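Local structure of putative metalloprotease II (Bacteroides fragilis, 4ON1) at residues Met206-Lys211 with Asn268-Trp273; His218-Gln223 with Tyr244-Ser249. The protein probably hydrolyses peptide bonds as a zinc-dependent endopeptidase of the fragilysin type, encoded on a bacterial pathogenicity island. All blocks are in the same frame, centred on the assembly; numbering follows the deposited sequence.

How the contacts relate
The two contacts lie on opposite faces of the sheet in the metzincin-like catalytic domain, with centres about 13 Å apart. Strands 201-209 and 240-248 run parallel as neighbours; contact 1 joins the first to helix 259-271, and contact 2 joins the second to helix 217-230. Along the chain the order is strand, helix, strand, helix, so both segments of contact 2 fall between those of contact 1. The strands are joined by Leu-207 N to Thr-245 O (2.7 Å), a probable hydrogen bond, while Trp-273 CZ2 packs 3.3 Å from Asp-248 O. The two neighbouring strands are thus covered by a helix on each face here, and both contacts lie away from the zinc site.

Contact 1: residues Met206-Lys211 with Asn268-Trp273; sequences MLIKEK and NYLRSW
Ile-208, on strand 201-209, meets Leu-270 in the last turn of helix 259-271 and Trp-273 just beyond it, where this helix covers one face of the sheet in the metzincin-like catalytic domain. Side chains alternate along the strand: Ile-208 points to this helix, whereas Leu-207 and Lys-209 turn to the other face and touch helix 217-230.

The tight part is the meeting of Ile-208 with the six-membered ring of the indole. Its CD1 comes up to the ring edge, near the ring plane, 3.7 Å from Trp-273 CZ3. Its other branch reaches the same corner from off the plane, CG2 lying 4.0 Å from Trp-273 CZ3 and 4.1 Å from Trp-273 CH2, so one methyl abuts the edge nearly in plane while the other leans over the rim from one face only. The indole reaches the strand because Trp-273 holds CG anti to its own backbone N (chi1 -167°), coming at Ile-208 from the opposite direction. Leu-270 fits more loosely, with CD2 4.4 Å from Ile-208 CG1; it also touches Tyr-284 on the adjoining strand 284-288.

All three touching residues are buried, yet the backbones stay well apart, 9.6 Å between the CA atoms of Ile-208 and Leu-270, and the bridging is wholly apolar. The far flank of the helix end is solvent-exposed, with Asn-268, Arg-271 and Ser-272 facing away from the strand; there Arg-271 NH2 is hydrogen-bonded to Asn-315 O.

The turn carrying the indole is pinned by a backbone bond from Trp-273 N to Leu-270 O (3.2 Å). On the face of the indole from whose side Ile-208 CG2 approaches, the hydroxyl of Tyr-269, hydrogen-bonded to Ser-250 N, sits with OH 3.3 Å above the Trp-273 ring plane, offset toward the rim.

Contact 2: residues His218-Gln223 with Tyr244-Ser249; sequences HDITSQ and YTIKDS
In the crossover from strand 201-209 through helix 217-230 to strand 240-248, Ile-220 and Thr-221 of the helix pack on Ile-246 of the second strand. Ile-246 does the reaching. With CG1 anti to the carbonyl carbon (chi1 -58°) and the chain then extended, its CD1 is carried to the helix surface, where it lies 3.8 Å from Ile-220 CG2 and 4.1 Å from Thr-221 CG2. The two isoleucines cross obliquely, and Thr-221 meets the strand side chain at about a right angle. Helix and strand backbones stand 8.5 Å apart, measured between the CA atoms of Ile-220 and Ile-246.

Thr-221 is two-sided: its methyl joins this apolar patch, while OG1 is hydrogen-bonded to Tyr-92 OH in the N-terminal domain. His-218 uses both ring nitrogens toward that domain, ND1 with Tyr-109 OH and NE2 with Tyr-122 OH. Away from the strand, Ser-222 OG donates to His-218 O (2.8 Å), tilted 33° from the carbonyl plane. The backbone Ser-222 N reaches His-218 O from the opposite face of that plane at 2.9 Å, giving this buried carbonyl two donors.

Gln-223 extends the connection to the start of helix 331-340, which carries two zinc-binding histidines, through a hydrogen bond from Leu-332 N to its OE1. A helix lying on parallel neighbouring strands and backing the active-site helix is typical of the metzincin catalytic fold.

Contact 1: residues Met206-Lys211 with Asn268-Trp273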
loop_
_atom_site.group_PDB
_atom_site.type_symbol
_atom_site.label_atom_id
_atom_site.label_comp_id
_atom_site.label_asym_id
_atom_site.label_seq_id
_atom_site.Cartn_x
_atom_site.Cartn_y
_atom_site.Cartn_z
ATOM N N MET A 206 -7.201 -7.998 7.076
ATOM C CA MET A 206 -7.422 -9.064 6.111
ATOM C C MET A 206 -7.637 -8.445 4.740
ATOM O O MET A 206 -8.663 -7.816 4.477
ATOM C CB MET A 206 -8.618 -9.929 6.509
ATOM C CG MET A 206 -8.539 -10.517 7.916
ATOM S SD MET A 206 -7.257 -11.786 8.042
ATOM C CE MET A 206 -8.073 -13.136 7.176
ATOM N N LEU A 207 -6.646 -8.607 3.872
ATOM C CA LEU A 207 -6.687 -7.979 2.561
ATOM C C LEU A 207 -7.119 -9.011 1.533
ATOM O O LEU A 207 -6.392 -9.959 1.232
ATOM C CB LEU A 207 -5.326 -7.379 2.216
ATOM C CG LEU A 207 -4.771 -6.430 3.287
ATOM C CD1 LEU A 207 -3.423 -5.892 2.882
ATOM C CD2 LEU A 207 -5.718 -5.281 3.526
ATOM N N ILE A 208 -8.322 -8.834 1.009
ATOM C CA ILE A 208 -8.935 -9.862 0.185
ATOM C C ILE A 208 -8.887 -9.462 -1.281
ATOM O O ILE A 208 -9.472 -8.454 -1.669
ATOM C CB ILE A 208 -10.398 -10.113 0.600
ATOM C CG1 ILE A 208 -10.501 -10.364 2.113
ATOM C CG2 ILE A 208 -10.972 -11.291 -0.182
ATOM C CD1 ILE A 208 -9.646 -11.549 2.614
ATOM N N LYS A 209 -8.177 -10.240 -2.092
ATOM C CA LYS A 209 -8.080 -9.942 -3.524
ATOM C C LYS A 209 -9.352 -10.339 -4.245
ATOM O O LYS A 209 -9.749 -11.502 -4.213
ATOM C CB LYS A 209 -6.878 -10.657 -4.158
ATOM C CG LYS A 209 -5.547 -10.204 -3.571
ATOM C CD LYS A 209 -4.398 -11.113 -3.986
ATOM C CE LYS A 209 -4.091 -10.972 -5.465
ATOM N NZ LYS A 209 -2.902 -11.786 -5.837
ATOM N N GLU A 210 -9.990 -9.365 -4.889
ATOM C CA GLU A 210 -11.174 -9.627 -5.704
ATOM C C GLU A 210 -10.802 -10.585 -6.832
ATOM O O GLU A 210 -9.762 -10.432 -7.473
ATOM C CB GLU A 210 -11.748 -8.318 -6.259
ATOM C CG GLU A 210 -12.947 -8.483 -7.200
ATOM C CD GLU A 210 -13.447 -7.151 -7.758
ATOM O OE1 GLU A 210 -13.608 -6.187 -6.974
ATOM O OE2 GLU A 210 -13.658 -7.065 -8.985
ATOM N N LYS A 211 -11.607 -11.621 -7.028
ATOM C CA LYS A 211 -11.348 -12.555 -8.119
ATOM C C LYS A 211 -11.490 -11.867 -9.473
ATOM O O LYS A 211 -12.485 -11.188 -9.732
ATOM C CB LYS A 211 -12.272 -13.767 -8.045
ATOM C CG LYS A 211 -11.913 -14.835 -9.085
ATOM C CD LYS A 211 -12.824 -16.038 -8.984
ATOM C CE LYS A 211 -12.416 -17.122 -9.975
ATOM N NZ LYS A 211 -13.320 -18.308 -9.893
ATOM N N ASN A 268 -21.404 -9.692 2.549
ATOM C CA ASN A 268 -22.216 -10.895 2.450
ATOM C C ASN A 268 -21.374 -12.092 2.003
ATOM O O ASN A 268 -21.569 -13.204 2.483
ATOM C CB ASN A 268 -23.403 -10.679 1.515
ATOM C CG ASN A 268 -24.515 -9.877 2.170
ATOM O OD1 ASN A 268 -24.621 -9.831 3.403
ATOM N ND2 ASN A 268 -25.353 -9.245 1.353
ATOM N N TYR A 269 -20.433 -11.867 1.089
ATOM C CA TYR A 269 -19.522 -12.938 0.704
ATOM C C TYR A 269 -18.707 -13.435 1.904
ATOM O O TYR A 269 -18.597 -14.645 2.134
ATOM C CB TYR A 269 -18.580 -12.485 -0.408
ATOM C CG TYR A 269 -17.508 -13.508 -0.736
ATOM C CD1 TYR A 269 -17.775 -14.588 -1.574
ATOM C CD2 TYR A 269 -16.226 -13.384 -0.209
ATOM C CE1 TYR A 269 -16.787 -15.526 -1.873
ATOM C CE2 TYR A 269 -15.235 -14.310 -0.493
ATOM C CZ TYR A 269 -15.520 -15.376 -1.328
ATOM O OH TYR A 269 -14.528 -16.288 -1.607
ATOM N N LEU A 270 -18.160 -12.502 2.677
ATOM C CA LEU A 270 -17.331 -12.860 3.830
ATOM C C LEU A 270 -18.097 -13.707 4.838
ATOM O O LEU A 270 -17.541 -14.629 5.438
ATOM C CB LEU A 270 -16.800 -11.607 4.533
ATOM C CG LEU A 270 -15.857 -10.708 3.723
ATOM C CD1 LEU A 270 -15.515 -9.453 4.516
ATOM C CD2 LEU A 270 -14.584 -11.450 3.332
ATOM N N ARG A 271 -19.375 -13.388 5.016
ATOM C CA ARG A 271 -20.176 -14.010 6.060
ATOM C C ARG A 271 -20.483 -15.479 5.801
ATOM O O ARG A 271 -20.825 -16.207 6.728
ATOM C CB ARG A 271 -21.472 -13.220 6.252
ATOM C CG ARG A 271 -21.243 -11.952 7.049
ATOM C CD ARG A 271 -22.347 -10.927 6.875
ATOM N NE ARG A 271 -22.020 -9.726 7.645
ATOM C CZ ARG A 271 -22.438 -8.500 7.352
ATOM N NH1 ARG A 271 -23.211 -8.293 6.297
ATOM N NH2 ARG A 271 -22.072 -7.478 8.115
ATOM N N SER A 272 -20.351 -15.920 4.555
ATOM C CA SER A 272 -20.562 -17.333 4.251
ATOM C C SER A 272 -19.301 -17.983 3.690
ATOM O O SER A 272 -19.346 -19.098 3.175
ATOM C CB SER A 272 -21.717 -17.510 3.262
ATOM O OG SER A 272 -21.486 -16.767 2.082
ATOM N N TRP A 273 -18.173 -17.288 3.823
ATOM C CA TRP A 273 -16.883 -17.794 3.353
ATOM C C TRP A 273 -16.216 -18.659 4.420
ATOM O O TRP A 273 -15.739 -18.150 5.437
ATOM C CB TRP A 273 -15.969 -16.629 2.985
ATOM C CG TRP A 273 -14.751 -17.004 2.201
ATOM C CD1 TRP A 273 -14.534 -18.168 1.522
ATOM C CD2 TRP A 273 -13.582 -16.194 2.000
ATOM N NE1 TRP A 273 -13.300 -18.133 0.916
ATOM C CE2 TRP A 273 -12.699 -16.935 1.191
ATOM C CE3 TRP A 273 -13.200 -14.915 2.426
ATOM C CZ2 TRP A 273 -11.446 -16.441 0.800
ATOM C CZ3 TRP A 273 -11.955 -14.423 2.040
ATOM C CH2 TRP A 273 -11.093 -15.189 1.232
#

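Contact 2: residues His218-Gln223 with Tyr244-Ser249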
loop_
_atom_site.group_PDB
_atom_site.type_symbol
_atom_site.label_atom_id
_atom_site.label_comp_id
_atom_site.label_asym_id
_atom_site.label_seq_id
_atom_site.Cartn_x
_atom_site.Cartn_y
_atom_site.Cartn_z
ATOM N N HIS A 218 2.843 -6.604 -6.222
ATOM C CA HIS A 218 3.669 -5.527 -5.684
ATOM C C HIS A 218 2.857 -4.270 -5.369
ATOM O O HIS A 218 3.240 -3.485 -4.507
ATOM C CB HIS A 218 4.791 -5.169 -6.660
ATOM C CG HIS A 218 4.309 -4.460 -7.881
ATOM N ND1 HIS A 218 3.776 -5.124 -8.965
ATOM C CD2 HIS A 218 4.244 -3.140 -8.176
ATOM C CE1 HIS A 218 3.423 -4.245 -9.884
ATOM N NE2 HIS A 218 3.694 -3.032 -9.430
ATOM N N ASP A 219 1.757 -4.055 -6.085
ATOM C CA ASP A 219 0.878 -2.928 -5.770
ATOM C C ASP A 219 0.255 -3.080 -4.381
ATOM O O ASP A 219 0.173 -2.117 -3.621
ATOM C CB ASP A 219 -0.237 -2.786 -6.811
ATOM C CG ASP A 219 0.221 -2.061 -8.064
ATOM O OD1 ASP A 219 1.154 -1.231 -7.970
ATOM O OD2 ASP A 219 -0.364 -2.308 -9.141
ATOM N N ILE A 220 -0.180 -4.292 -4.055
ATOM C CA ILE A 220 -0.798 -4.542 -2.757
ATOM C C ILE A 220 0.166 -4.206 -1.625
ATOM O O ILE A 220 -0.201 -3.528 -0.662
ATOM C CB ILE A 220 -1.266 -6.004 -2.641
ATOM C CG1 ILE A 220 -2.335 -6.283 -3.704
ATOM C CG2 ILE A 220 -1.830 -6.285 -1.255
ATOM C CD1 ILE A 220 -2.745 -7.745 -3.803
ATOM N N THR A 221 1.405 -4.676 -1.738
ATOM C CA THR A 221 2.368 -4.430 -0.671
ATOM C C THR A 221 2.891 -2.991 -0.720
ATOM O O THR A 221 3.300 -2.453 0.302
ATOM C CB THR A 221 3.523 -5.437 -0.708
ATOM O OG1 THR A 221 4.069 -5.503 -2.030
ATOM C CG2 THR A 221 2.997 -6.835 -0.304
ATOM N N SER A 222 2.857 -2.356 -1.891
ATOM C CA SER A 222 3.138 -0.916 -1.947
ATOM C C SER A 222 2.051 -0.121 -1.216
ATOM O O SER A 222 2.358 0.839 -0.510
ATOM C CB SER A 222 3.252 -0.416 -3.391
ATOM O OG SER A 222 4.388 -0.962 -4.035
ATOM N N GLN A 223 0.790 -0.522 -1.374
ATOM C CA GLN A 223 -0.299 0.107 -0.621
ATOM C C GLN A 223 -0.124 -0.108 0.882
ATOM O O GLN A 223 -0.384 0.791 1.686
ATOM C CB GLN A 223 -1.656 -0.445 -1.054
ATOM C CG GLN A 223 -2.059 -0.141 -2.499
ATOM C CD GLN A 223 -2.697 1.226 -2.646
ATOM O OE1 GLN A 223 -3.204 1.789 -1.676
ATOM N NE2 GLN A 223 -2.706 1.752 -3.866
ATOM N N TYR A 244 -0.662 -7.767 8.195
ATOM C CA TYR A 244 -1.432 -7.719 6.954
ATOM C C TYR A 244 -1.515 -9.112 6.349
ATOM O O TYR A 244 -0.498 -9.695 5.990
ATOM C CB TYR A 244 -0.803 -6.760 5.943
ATOM C CG TYR A 244 -0.549 -5.361 6.459
ATOM C CD1 TYR A 244 -1.504 -4.366 6.316
ATOM C CD2 TYR A 244 0.652 -5.032 7.077
ATOM C CE1 TYR A 244 -1.274 -3.072 6.784
ATOM C CE2 TYR A 244 0.894 -3.746 7.539
ATOM C CZ TYR A 244 -0.074 -2.772 7.386
ATOM O OH TYR A 244 0.165 -1.490 7.844
ATOM N N THR A 245 -2.724 -9.651 6.256
ATOM C CA THR A 245 -2.912 -10.990 5.709
ATOM C C THR A 245 -3.578 -10.898 4.347
ATOM O O THR A 245 -4.717 -10.459 4.228
ATOM C CB THR A 245 -3.742 -11.870 6.659
ATOM O OG1 THR A 245 -3.012 -12.029 7.878
ATOM C CG2 THR A 245 -4.000 -13.245 6.044
ATOM N N ILE A 246 -2.833 -11.263 3.313
ATOM C CA ILE A 246 -3.321 -11.158 1.945
ATOM C C ILE A 246 -3.849 -12.496 1.452
ATOM O O ILE A 246 -3.107 -13.477 1.401
ATOM C CB ILE A 246 -2.204 -10.670 0.986
ATOM C CG1 ILE A 246 -1.646 -9.319 1.444
ATOM C CG2 ILE A 246 -2.723 -10.576 -0.454
ATOM C CD1 ILE A 246 -0.254 -9.012 0.863
ATOM N N LYS A 247 -5.123 -12.529 1.073
ATOM C CA LYS A 247 -5.756 -13.777 0.634
ATOM C C LYS A 247 -6.457 -13.636 -0.702
ATOM O O LYS A 247 -7.028 -12.587 -0.999
ATOM C CB LYS A 247 -6.778 -14.261 1.667
ATOM C CG LYS A 247 -6.242 -14.433 3.068
ATOM C CD LYS A 247 -7.356 -14.869 4.021
ATOM C CE LYS A 247 -7.858 -16.266 3.689
ATOM N NZ LYS A 247 -6.767 -17.283 3.732
ATOM N N ASP A 248 -6.411 -14.690 -1.511
ATOM C CA ASP A 248 -7.272 -14.762 -2.686
ATOM C C ASP A 248 -8.694 -15.131 -2.283
ATOM O O ASP A 248 -8.917 -15.724 -1.232
ATOM C CB ASP A 248 -6.741 -15.771 -3.709
ATOM C CG ASP A 248 -5.473 -15.292 -4.394
ATOM O OD1 ASP A 248 -5.554 -14.322 -5.178
ATOM O OD2 ASP A 248 -4.400 -15.883 -4.152
ATOM N N SER A 249 -9.649 -14.766 -3.129
ATOM C CA SER A 249 -11.052 -15.073 -2.901
ATOM C C SER A 249 -11.677 -15.572 -4.189
ATOM O O SER A 249 -11.032 -15.583 -5.238
ATOM C CB SER A 249 -11.820 -13.846 -2.416
ATOM O OG SER A 249 -12.133 -13.025 -3.522
#